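Local structure of acyl-CoA thioesterase YbgC (Helicobacter pylori, 2PZH) at residues A[33-37]-A[38-42]; A[74-78]-A[79-83]. The protein hydrolyses the thioester bond of acyl-CoAs, favouring long-chain substrates and benzoyl-CoA, and may take part in phospholipid metabolism. One frame throughout, in Å; residues are numbered along the deposited sequence.

Contact 1: A[33-37]-A[38-42]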
loop_
_atom_site.group_PDB
_atom_site.type_symbol
_atom_site.label_atom_id
_atom_site.label_comp_id
_atom_site.label_asym_id
_atom_site.label_seq_id
_atom_site.Cartn_x
_atom_site.Cartn_y
_atom_site.Cartn_z
ATOM N N GLU A 33 -15.704 8.989 2.897
ATOM C CA GLU A 33 -16.030 10.298 2.352
ATOM C C GLU A 33 -17.481 10.709 2.677
ATOM O O GLU A 33 -17.757 11.888 2.837
ATOM C CB GLU A 33 -15.743 10.362 0.857
ATOM C CG GLU A 33 -15.779 11.782 0.272
ATOM C CD GLU A 33 -14.648 12.688 0.765
ATOM O OE1 GLU A 33 -13.630 12.191 1.302
ATOM O OE2 GLU A 33 -14.771 13.920 0.601
ATOM N N PHE A 34 -18.397 9.755 2.791
ATOM C CA PHE A 34 -19.778 10.116 3.174
ATOM C C PHE A 34 -19.795 10.829 4.533
ATOM O O PHE A 34 -20.599 11.757 4.759
ATOM C CB PHE A 34 -20.691 8.886 3.231
ATOM C CG PHE A 34 -21.165 8.415 1.882
ATOM C CD1 PHE A 34 -22.025 9.193 1.116
ATOM C CD2 PHE A 34 -20.763 7.184 1.388
ATOM C CE1 PHE A 34 -22.463 8.750 -0.125
ATOM C CE2 PHE A 34 -21.192 6.739 0.152
ATOM C CZ PHE A 34 -22.054 7.516 -0.604
ATOM N N PHE A 35 -18.921 10.385 5.439
ATOM C CA PHE A 35 -18.811 11.022 6.733
ATOM C C PHE A 35 -18.033 12.316 6.598
ATOM O O PHE A 35 -18.481 13.350 7.066
ATOM C CB PHE A 35 -18.152 10.113 7.759
ATOM C CG PHE A 35 -18.956 8.893 8.090
ATOM C CD1 PHE A 35 -19.675 8.822 9.274
ATOM C CD2 PHE A 35 -18.989 7.813 7.221
ATOM C CE1 PHE A 35 -20.411 7.690 9.593
ATOM C CE2 PHE A 35 -19.730 6.671 7.532
ATOM C CZ PHE A 35 -20.445 6.615 8.720
ATOM N N PHE A 36 -16.861 12.269 5.968
ATOM C CA PHE A 36 -16.075 13.494 5.783
ATOM C C PHE A 36 -16.911 14.627 5.177
ATOM O O PHE A 36 -16.742 15.799 5.555
ATOM C CB PHE A 36 -14.840 13.244 4.914
ATOM C CG PHE A 36 -13.856 12.248 5.501
ATOM C CD1 PHE A 36 -13.767 12.040 6.858
ATOM C CD2 PHE A 36 -12.983 11.557 4.664
ATOM C CE1 PHE A 36 -12.855 11.109 7.391
ATOM C CE2 PHE A 36 -12.063 10.654 5.180
ATOM C CZ PHE A 36 -12.002 10.425 6.545
ATOM N N LYS A 37 -17.805 14.291 4.246
ATOM C CA LYS A 37 -18.629 15.312 3.584
ATOM C C LYS A 37 -19.694 15.934 4.502
ATOM O O LYS A 37 -20.264 16.985 4.169
ATOM C CB LYS A 37 -19.244 14.783 2.282
ATOM C CG LYS A 37 -18.244 14.763 1.136
ATOM C CD LYS A 37 -18.880 14.370 -0.200
ATOM C CE LYS A 37 -17.827 14.392 -1.302
ATOM N NZ LYS A 37 -18.400 14.046 -2.635
ATOM N N GLN A 38 -19.939 15.296 5.647
ATOM C CA GLN A 38 -20.801 15.842 6.697
ATOM C C GLN A 38 -19.943 16.326 7.862
ATOM O O GLN A 38 -20.414 16.458 9.000
ATOM C CB GLN A 38 -21.807 14.792 7.178
ATOM C CG GLN A 38 -22.591 14.126 6.051
ATOM C CD GLN A 38 -23.542 15.074 5.336
ATOM O OE1 GLN A 38 -24.048 16.022 5.929
ATOM N NE2 GLN A 38 -23.796 14.812 4.055
ATOM N N ASN A 39 -18.668 16.557 7.566
ATOM C CA ASN A 39 -17.710 17.149 8.506
ATOM C C ASN A 39 -17.458 16.328 9.764
ATOM O O ASN A 39 -17.178 16.877 10.833
ATOM C CB ASN A 39 -18.124 18.577 8.869
ATOM C CG ASN A 39 -18.373 19.439 7.648
ATOM O OD1 ASN A 39 -19.190 20.360 7.686
ATOM N ND2 ASN A 39 -17.679 19.149 6.561
ATOM N N VAL A 40 -17.552 15.007 9.635
ATOM C CA VAL A 40 -17.281 14.127 10.767
ATOM C C VAL A 40 -16.373 12.982 10.337
ATOM O O VAL A 40 -16.242 12.702 9.141
ATOM C CB VAL A 40 -18.586 13.582 11.404
ATOM C CG1 VAL A 40 -19.380 14.714 12.047
ATOM C CG2 VAL A 40 -19.437 12.849 10.374
ATOM N N LEU A 41 -15.732 12.339 11.311
ATOM C CA LEU A 41 -14.991 11.111 11.050
ATOM C C LEU A 41 -15.948 9.939 11.281
ATOM O O LEU A 41 -16.929 10.079 12.023
ATOM C CB LEU A 41 -13.766 11.003 11.974
ATOM C CG LEU A 41 -12.762 12.165 12.022
ATOM C CD1 LEU A 41 -11.574 11.827 12.931
ATOM C CD2 LEU A 41 -12.263 12.562 10.641
ATOM N N PRO A 42 -15.694 8.787 10.628
ATOM C CA PRO A 42 -16.571 7.621 10.813
ATOM C C PRO A 42 -16.267 6.854 12.097
ATOM O O PRO A 42 -16.201 5.620 12.096
ATOM C CB PRO A 42 -16.271 6.761 9.588
ATOM C CG PRO A 42 -14.871 7.091 9.232
ATOM C CD PRO A 42 -14.606 8.511 9.671
HETATM O O HOH W 1 -22.831 12.204 3.331
#
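Phe35 O takes the amides of Gln38 and Val40 from opposite faces of its carbonyl plane, at 2.8 Å to Gln38 N and 3.2 Å to Val40 N, while Asn39 N reaches Phe36 O at 2.9 Å; with Asn39 at positive phi as the C-prime residue, this is a Schellman motif ending helix 22-36. Beyond it the chain doubles back along the helix, and Pro42 comes over one face of the Phe35 ring at a slant, CB leading. Pro42 CB sits above the ring centre, 3.8 Å from the centroid of Phe35 and 13° off the normal, a CH-pi contact. Val40 CG2 lies near the plane of the same ring, at its edge, and packs on Phe35 CB at 4.0 Å. The end of Leu41 reaches Phe36 obliquely, Leu41 CD2 3.6 Å from Phe36 CE1. Gln38, bent at chi2 (-67°), brings NE2 to a water that also donates to Phe34 O, a bridge across the helix end. Arg6 and Tyr8 of the second subunit bind the Glu33 carboxylate, and its Leu64 and Tyr9 touch Leu41 and Pro42. Within the chain, Phe35 packs against helix 126-133, edge-to-face with Phe128 and against Leu131 and Leu132, and Pro42 leads into strand 43-44.

Contact 2: A[74-78]-A[79-83]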
loop_
_atom_site.group_PDB
_atom_site.type_symbol
_atom_site.label_atom_id
_atom_site.label_comp_id
_atom_site.label_asym_id
_atom_site.label_seq_id
_atom_site.Cartn_x
_atom_site.Cartn_y
_atom_site.Cartn_z
ATOM N N ILE A 74 -27.112 1.225 0.859
ATOM C CA ILE A 74 -27.370 0.464 2.070
ATOM C C ILE A 74 -28.235 -0.750 1.722
ATOM O O ILE A 74 -29.354 -0.606 1.243
ATOM C CB ILE A 74 -28.096 1.315 3.149
ATOM C CG1 ILE A 74 -27.337 2.621 3.438
ATOM C CG2 ILE A 74 -28.299 0.497 4.415
ATOM C CD1 ILE A 74 -25.922 2.445 3.949
ATOM N N LYS A 75 -27.703 -1.944 1.941
ATOM C CA LYS A 75 -28.439 -3.165 1.708
ATOM C C LYS A 75 -29.426 -3.299 2.851
ATOM O O LYS A 75 -30.634 -3.493 2.641
ATOM C CB LYS A 75 -27.475 -4.361 1.722
ATOM C CG LYS A 75 -27.901 -5.573 0.909
ATOM C CD LYS A 75 -27.642 -5.331 -0.584
ATOM C CE LYS A 75 -27.116 -6.568 -1.297
ATOM N NZ LYS A 75 -28.122 -7.667 -1.288
ATOM N N GLU A 76 -28.898 -3.164 4.066
ATOM C CA GLU A 76 -29.647 -3.429 5.278
ATOM C C GLU A 76 -29.057 -2.608 6.413
ATOM O O GLU A 76 -27.834 -2.575 6.591
ATOM C CB GLU A 76 -29.566 -4.918 5.623
ATOM C CG GLU A 76 -30.166 -5.302 6.964
ATOM C CD GLU A 76 -30.076 -6.801 7.246
ATOM O OE1 GLU A 76 -29.168 -7.464 6.697
ATOM O OE2 GLU A 76 -30.910 -7.321 8.025
ATOM N N LEU A 77 -29.917 -1.936 7.173
ATOM C CA LEU A 77 -29.457 -1.167 8.325
ATOM C C LEU A 77 -30.235 -1.582 9.564
ATOM O O LEU A 77 -31.455 -1.388 9.632
ATOM C CB LEU A 77 -29.644 0.335 8.084
ATOM C CG LEU A 77 -28.657 1.360 8.672
ATOM C CD1 LEU A 77 -29.311 2.737 8.731
ATOM C CD2 LEU A 77 -28.120 0.963 10.045
ATOM N N ARG A 78 -29.525 -2.144 10.541
ATOM C CA ARG A 78 -30.123 -2.564 11.809
ATOM C C ARG A 78 -29.552 -1.756 12.968
ATOM O O ARG A 78 -28.675 -0.914 12.778
ATOM C CB ARG A 78 -29.874 -4.050 12.061
ATOM C CG ARG A 78 -30.392 -4.958 10.968
ATOM C CD ARG A 78 -31.910 -4.910 10.849
ATOM N NE ARG A 78 -32.360 -5.808 9.790
ATOM C CZ ARG A 78 -33.499 -5.675 9.119
ATOM N NH1 ARG A 78 -34.325 -4.673 9.389
ATOM N NH2 ARG A 78 -33.811 -6.550 8.173
ATOM N N LYS A 79 -30.048 -2.008 14.174
ATOM C CA LYS A 79 -29.552 -1.300 15.350
ATOM C C LYS A 79 -28.060 -1.562 15.581
ATOM O O LYS A 79 -27.307 -0.650 15.943
ATOM C CB LYS A 79 -30.363 -1.695 16.588
ATOM C CG LYS A 79 -29.953 -0.973 17.859
ATOM C CD LYS A 79 -31.093 -0.941 18.867
ATOM C CE LYS A 79 -32.267 -0.130 18.329
ATOM N NZ LYS A 79 -33.436 -0.130 19.258
ATOM N N VAL A 80 -27.640 -2.802 15.347
ATOM C CA VAL A 80 -26.292 -3.255 15.699
ATOM C C VAL A 80 -25.321 -3.412 14.508
ATOM O O VAL A 80 -24.109 -3.572 14.701
ATOM C CB VAL A 80 -26.364 -4.589 16.478
ATOM C CG1 VAL A 80 -25.007 -4.950 17.073
ATOM C CG2 VAL A 80 -27.412 -4.481 17.579
ATOM N N PHE A 81 -25.841 -3.367 13.285
ATOM C CA PHE A 81 -24.971 -3.522 12.121
ATOM C C PHE A 81 -25.520 -2.875 10.851
ATOM O O PHE A 81 -26.703 -2.516 10.764
ATOM C CB PHE A 81 -24.600 -5.007 11.894
ATOM C CG PHE A 81 -25.715 -5.851 11.325
ATOM C CD1 PHE A 81 -26.043 -5.783 9.978
ATOM C CD2 PHE A 81 -26.413 -6.738 12.130
ATOM C CE1 PHE A 81 -27.053 -6.560 9.446
ATOM C CE2 PHE A 81 -27.426 -7.526 11.603
ATOM C CZ PHE A 81 -27.748 -7.437 10.257
ATOM N N VAL A 82 -24.645 -2.703 9.867
ATOM C CA VAL A 82 -25.077 -2.225 8.569
ATOM C C VAL A 82 -24.413 -3.052 7.478
ATOM O O VAL A 82 -23.244 -3.435 7.604
ATOM C CB VAL A 82 -24.746 -0.729 8.388
ATOM C CG1 VAL A 82 -23.234 -0.474 8.608
ATOM C CG2 VAL A 82 -25.243 -0.217 7.029
ATOM N N VAL A 83 -25.159 -3.344 6.421
ATOM C CA VAL A 83 -24.585 -4.017 5.277
ATOM C C VAL A 83 -24.650 -3.081 4.084
ATOM O O VAL A 83 -25.711 -2.549 3.746
ATOM C CB VAL A 83 -25.297 -5.349 4.960
ATOM C CG1 VAL A 83 -24.681 -6.008 3.736
ATOM C CG2 VAL A 83 -25.244 -6.297 6.168
#
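The beta hairpin of strands 67-77 and 81-92, part of the antiparallel hot-dog sheet, turns over through Arg78 to Val80, and a classic beta bulge interrupts its pairing where Lys75 and Glu76 both face Val83. Val83 O accepts two amides there, Lys75 N at 2.8 Å and Glu76 N at 3.3 Å. In return, Val83 N gives a nearly straight bond (173°) to Glu76 O, in its carbonyl plane. Next to the turn, Arg78 N meets Phe81 O at 2.9 Å. On the face of Leu77 and Val82, Val82 CG2 touches Leu77 CG; it also meets Ile74 CG2, from before the corner at Lys75. Leu77 runs on to helix 126-133 at Lys129 and Leu132. The other face bears Glu76 and Val83, and beside Glu76 the Phe81 ring and Arg78 gather. Although Phe81 CB points away from 74-78, chi1 of 74° swings the ring back alongside Arg78, whose CG stands over one ring face, offset toward the rim. The Glu76 carboxylate meets the ring edge with its plane 84° from that of the ring, OE1 3.6 Å from Phe81 CE1. Lys110 makes a cation-pi contact with the same ring. The other carboxylate oxygen, Glu76 OE2, is met on its anti side by Arg78 NE at 2.7 Å, a salt bridge.

Overall arrangement
From the N terminus, strand 3-6 precedes helix 22-36, and contact 1 closes the tight turn at the end of that helix, sending the chain on to strand 43-44. Strand 47-58 follows, and the chain then enters strand 67-77, where contact 2 closes the hairpin into strand 81-92. The two contacts run in series, neither nested nor crossing, with centres about 18 Å apart and nearest atoms about 7 Å apart. They share a neighbour instead: helix 126-133 is touched by residues 33-42 at Leu131 and Leu132 and by Leu77 at Leu132, so both contacts pack on that helix. Contact 1 also borders the second subunit, whereas no other chain of the tetramer touches residues 74-83.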